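Local coordinates for protein 24-sterol C-methyltransferase (Haloferax volcanii, PDB 6F5Z) that binds S-adenosyl-L-homocysteine and pairs with the activator Trm112, and is probably an S-adenosylmethionine-dependent methyltransferase, at residues B[21-26]-B[49-54]. Residues are numbered along the deposited sequence; the frame is centred on the assembly and turned at random.
With SAH (S-adenosyl-L-homocysteine), chain G.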
ATOM      1  N   ASP B  21      -9.144  22.480   0.666  1.00 19.19           N
ATOM      2  CA  ASP B  21     -10.226  22.046   1.552  1.00 20.35           C
ATOM      3  C   ASP B  21     -11.034  20.873   1.007  1.00 21.25           C
ATOM      4  O   ASP B  21     -11.402  19.965   1.770  1.00 22.18           O
ATOM      5  CB  ASP B  21     -11.143  23.229   1.912  1.00 23.10           C
ATOM      6  CG  ASP B  21     -10.467  24.292   2.770  1.00 37.60           C
ATOM      7  OD1 ASP B  21      -9.501  23.947   3.501  1.00 40.69           O
ATOM      8  OD2 ASP B  21     -10.909  25.467   2.719  1.00 38.52           O
ATOM      9  N   ARG B  22     -11.264  20.870  -0.307  1.00 18.10           N
ATOM     10  CA  ARG B  22     -12.021  19.778  -0.939  1.00 18.40           C
ATOM     11  C   ARG B  22     -11.150  18.500  -1.026  1.00 18.91           C
ATOM     12  O   ARG B  22     -11.592  17.416  -0.648  1.00 18.30           O
ATOM     13  CB  ARG B  22     -12.466  20.162  -2.362  1.00 20.29           C
ATOM     14  CG  ARG B  22     -13.507  21.288  -2.379  1.00 33.82           C
ATOM     15  CD  ARG B  22     -14.131  21.518  -3.752  1.00 38.24           C
ATOM     16  NE  ARG B  22     -13.162  21.966  -4.754  1.00 35.43           N
ATOM     17  CZ  ARG B  22     -12.775  23.227  -4.932  1.00 50.27           C
ATOM     18  NH1 ARG B  22     -11.892  23.528  -5.873  1.00 35.47           N
ATOM     19  NH2 ARG B  22     -13.261  24.195  -4.167  1.00 53.02           N
ATOM     20  N   HIS B  23      -9.918  18.654  -1.520  1.00 16.37           N
ATOM     21  CA  HIS B  23      -9.047  17.503  -1.736  1.00 14.82           C
ATOM     22  C   HIS B  23      -8.597  16.848  -0.452  1.00 16.89           C
ATOM     23  O   HIS B  23      -8.388  15.621  -0.424  1.00 16.88           O
ATOM     24  CB  HIS B  23      -7.853  17.911  -2.597  1.00 15.64           C
ATOM     25  CG  HIS B  23      -8.313  18.353  -3.950  1.00 17.50           C
ATOM     26  ND1 HIS B  23      -7.562  19.210  -4.728  1.00 18.60           N
ATOM     27  CD2 HIS B  23      -9.473  18.078  -4.599  1.00 19.61           C
ATOM     28  CE1 HIS B  23      -8.277  19.421  -5.828  1.00 18.61           C
ATOM     29  NE2 HIS B  23      -9.425  18.757  -5.798  1.00 20.15           N
ATOM     30  N   TRP B  24      -8.486  17.642   0.639  1.00 16.03           N
ATOM     31  CA  TRP B  24      -8.091  17.073   1.932  1.00 15.67           C
ATOM     32  C   TRP B  24      -9.025  15.964   2.378  1.00 16.62           C
ATOM     33  O   TRP B  24      -8.597  15.043   3.095  1.00 16.76           O
ATOM     34  CB  TRP B  24      -8.119  18.184   3.003  1.00 16.33           C
ATOM     35  CG  TRP B  24      -7.718  17.715   4.369  1.00 17.47           C
ATOM     36  CD1 TRP B  24      -8.499  17.685   5.494  1.00 20.17           C
ATOM     37  CD2 TRP B  24      -6.417  17.265   4.767  1.00 17.75           C
ATOM     38  NE1 TRP B  24      -7.762  17.246   6.570  1.00 20.16           N
ATOM     39  CE2 TRP B  24      -6.471  16.999   6.152  1.00 21.44           C
ATOM     40  CE3 TRP B  24      -5.196  17.094   4.089  1.00 19.18           C
ATOM     41  CZ2 TRP B  24      -5.359  16.517   6.862  1.00 21.49           C
ATOM     42  CZ3 TRP B  24      -4.098  16.610   4.787  1.00 19.59           C
ATOM     43  CH2 TRP B  24      -4.188  16.309   6.150  1.00 20.37           C
ATOM     44  N   HIS B  25     -10.324  16.035   1.990  1.00 15.79           N
ATOM     45  CA  HIS B  25     -11.278  15.007   2.419  1.00 15.70           C
ATOM     46  C   HIS B  25     -10.794  13.599   2.128  1.00 16.75           C
ATOM     47  O   HIS B  25     -11.062  12.682   2.911  1.00 17.49           O
ATOM     48  CB  HIS B  25     -12.627  15.157   1.706  1.00 18.04           C
ATOM     49  CG  HIS B  25     -13.334  16.454   1.967  1.00 20.91           C
ATOM     50  ND1 HIS B  25     -14.406  16.842   1.178  1.00 23.41           N
ATOM     51  CD2 HIS B  25     -13.083  17.428   2.875  1.00 22.59           C
ATOM     52  CE1 HIS B  25     -14.798  18.025   1.650  1.00 22.94           C
ATOM     53  NE2 HIS B  25     -14.029  18.436   2.648  1.00 22.75           N
ATOM     54  N   THR B  26     -10.095  13.422   0.996  1.00 14.95           N
ATOM     55  CA  THR B  26      -9.577  12.071   0.688  1.00 14.19           C
ATOM     56  C   THR B  26      -8.057  12.032   0.847  1.00 15.24           C
ATOM     57  O   THR B  26      -7.494  10.993   1.220  1.00 14.94           O
ATOM     58  CB  THR B  26      -9.995  11.609  -0.701  1.00 15.94           C
ATOM     59  OG1 THR B  26      -9.506  12.529  -1.677  1.00 16.67           O
ATOM     60  CG2 THR B  26     -11.507  11.452  -0.809  1.00 16.24           C
ATOM     61  N   SER B  49      -1.548  24.403  -3.052  1.00 16.74           N
ATOM     62  CA  SER B  49      -1.283  25.224  -1.849  1.00 16.90           C
ATOM     63  C   SER B  49      -0.115  24.681  -0.999  1.00 19.90           C
ATOM     64  O   SER B  49       0.244  25.317  -0.009  1.00 17.95           O
ATOM     65  CB  SER B  49      -2.512  25.300  -0.944  1.00 20.19           C
ATOM     66  OG  SER B  49      -2.661  24.069  -0.253  1.00 21.76           O
ATOM     67  N   GLY B  50       0.407  23.498  -1.342  1.00 17.40           N
ATOM     68  CA  GLY B  50       1.495  22.874  -0.585  1.00 16.76           C
ATOM     69  C   GLY B  50       1.034  22.100   0.643  1.00 18.35           C
ATOM     70  O   GLY B  50       1.879  21.634   1.419  1.00 16.70           O
ATOM     71  N   TYR B  51      -0.282  21.898   0.824  1.00 15.59           N
ATOM     72  CA  TYR B  51      -0.790  21.296   2.048  1.00 15.78           C
ATOM     73  C   TYR B  51      -0.266  19.893   2.328  1.00 16.74           C
ATOM     74  O   TYR B  51      -0.177  19.493   3.487  1.00 17.61           O
ATOM     75  CB  TYR B  51      -2.328  21.323   2.084  1.00 16.90           C
ATOM     76  CG  TYR B  51      -2.970  20.351   1.111  1.00 16.77           C
ATOM     77  CD1 TYR B  51      -3.174  19.014   1.463  1.00 17.16           C
ATOM     78  CD2 TYR B  51      -3.321  20.748  -0.181  1.00 16.29           C
ATOM     79  CE1 TYR B  51      -3.757  18.109   0.573  1.00 16.12           C
ATOM     80  CE2 TYR B  51      -3.878  19.843  -1.090  1.00 17.27           C
ATOM     81  CZ  TYR B  51      -4.079  18.520  -0.708  1.00 17.99           C
ATOM     82  OH  TYR B  51      -4.573  17.602  -1.615  1.00 17.34           O
ATOM     83  N   ALA B  52       0.010  19.117   1.260  1.00 14.64           N
ATOM     84  CA  ALA B  52       0.439  17.739   1.488  1.00 14.68           C
ATOM     85  C   ALA B  52       1.790  17.702   2.170  1.00 15.51           C
ATOM     86  O   ALA B  52       2.000  16.867   3.047  1.00 16.81           O
ATOM     87  CB  ALA B  52       0.513  17.012   0.163  1.00 15.53           C
ATOM     88  N   LEU B  53       2.717  18.588   1.777  1.00 15.86           N
ATOM     89  CA  LEU B  53       4.018  18.636   2.425  1.00 14.43           C
ATOM     90  C   LEU B  53       3.887  19.071   3.870  1.00 17.38           C
ATOM     91  O   LEU B  53       4.553  18.537   4.748  1.00 16.69           O
ATOM     92  CB  LEU B  53       4.998  19.559   1.701  1.00 14.94           C
ATOM     93  CG  LEU B  53       5.398  19.107   0.308  1.00 17.32           C
ATOM     94  CD1 LEU B  53       6.270  20.158  -0.348  1.00 18.63           C
ATOM     95  CD2 LEU B  53       6.171  17.755   0.372  1.00 18.43           C
ATOM     96  N   ARG B  54       3.044  20.090   4.128  1.00 16.32           N
ATOM     97  CA  ARG B  54       2.865  20.529   5.515  1.00 16.09           C
ATOM     98  C   ARG B  54       2.249  19.419   6.363  1.00 19.38           C
ATOM     99  O   ARG B  54       2.677  19.226   7.499  1.00 19.60           O
ATOM    100  CB  ARG B  54       2.013  21.797   5.590  1.00 16.50           C
ATOM    101  CG  ARG B  54       2.757  22.999   5.037  1.00 16.90           C
ATOM    102  CD  ARG B  54       2.022  24.353   5.218  1.00 19.17           C
ATOM    103  NE  ARG B  54       0.714  24.379   4.542  1.00 18.99           N
ATOM    104  CZ  ARG B  54       0.550  24.701   3.262  1.00 17.11           C
ATOM    105  NH1 ARG B  54       1.598  25.053   2.516  1.00 17.38           N
ATOM    106  NH2 ARG B  54      -0.661  24.710   2.728  1.00 19.28           N
TER
HETATM  107  N   SAH G 302      -2.186  18.869  -5.347  1.00 16.14           N
HETATM  108  CA  SAH G 302      -3.028  20.079  -5.148  1.00 16.51           C
HETATM  109  CB  SAH G 302      -3.327  20.884  -6.474  1.00 16.79           C
HETATM  110  CG  SAH G 302      -4.148  20.089  -7.484  1.00 16.66           C
HETATM  111  SD  SAH G 302      -4.478  21.093  -8.980  1.00 18.64           S
HETATM  112  C   SAH G 302      -4.374  19.741  -4.455  1.00 19.61           C
HETATM  113  O   SAH G 302      -4.522  18.483  -4.141  1.00 18.62           O
HETATM  114  OXT SAH G 302      -5.202  20.590  -4.216  1.00 19.41           O
HETATM  115  C5' SAH G 302      -3.162  20.589 -10.114  1.00 18.81           C
HETATM  116  C4' SAH G 302      -1.830  21.260  -9.835  1.00 17.68           C
HETATM  117  O4' SAH G 302      -0.848  20.682 -10.736  1.00 19.14           O
HETATM  118  C3' SAH G 302      -1.881  22.761 -10.142  1.00 20.44           C
HETATM  119  O3' SAH G 302      -1.347  23.554  -9.081  1.00 21.78           O
HETATM  120  C2' SAH G 302      -1.161  22.877 -11.490  1.00 20.64           C
HETATM  121  O2' SAH G 302      -0.511  24.123 -11.729  1.00 20.81           O
HETATM  122  C1' SAH G 302      -0.169  21.716 -11.429  1.00 19.36           C
HETATM  123  N9  SAH G 302       0.231  21.188 -12.735  1.00 18.34           N
HETATM  124  C8  SAH G 302      -0.596  20.724 -13.729  1.00 20.31           C
HETATM  125  N7  SAH G 302       0.039  20.261 -14.779  1.00 20.60           N
HETATM  126  C5  SAH G 302       1.377  20.425 -14.454  1.00 19.08           C
HETATM  127  C6  SAH G 302       2.571  20.133 -15.152  1.00 22.20           C
HETATM  128  N6  SAH G 302       2.609  19.619 -16.389  1.00 24.79           N
HETATM  129  N1  SAH G 302       3.747  20.429 -14.543  1.00 20.34           N
HETATM  130  C2  SAH G 302       3.721  21.001 -13.331  1.00 17.90           C
HETATM  131  N3  SAH G 302       2.664  21.322 -12.579  1.00 18.96           N
HETATM  132  C4  SAH G 302       1.509  21.000 -13.198  1.00 17.93           C
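W24 on helix 16-33 faces Y51 in the first turn of helix 51-60, their CA atoms 8.4 Å apart, the closest CA pair between the two segments. The setting is the Rossmann-like methyltransferase fold: strand 41-45 leads through the glycine-rich loop, with G50 as N-cap, into helix 51-60, and helix 16-33 closes over the amino-acid end of SAH. Y51 bridges the two. With CG lodged between its backbone N and carbonyl carbon (chi1 72°), the ring reaches across to helix 16-33, and OH donates to SAH O at 2.7 Å. H23 holds the other carboxylate oxygen: ND1 gives an almost straight bond (169°) to SAH OXT, 2.8 Å away in the plane of the imidazole. The same Y51 OH rests against H23 CB at 3.4 Å. W24 brings CE3 to Y51 CD1 at 3.8 Å, an apolar, oblique meeting of rings. A phenylalanine in place of Y51 would probably leave SAH O without its hydroxyl donor. M110 touches both Y51 and H23. Within 49-54, the guanidinium of R54 grips S49 end-on, NH1 and NH2 both donating to S49 O at 2.9 Å.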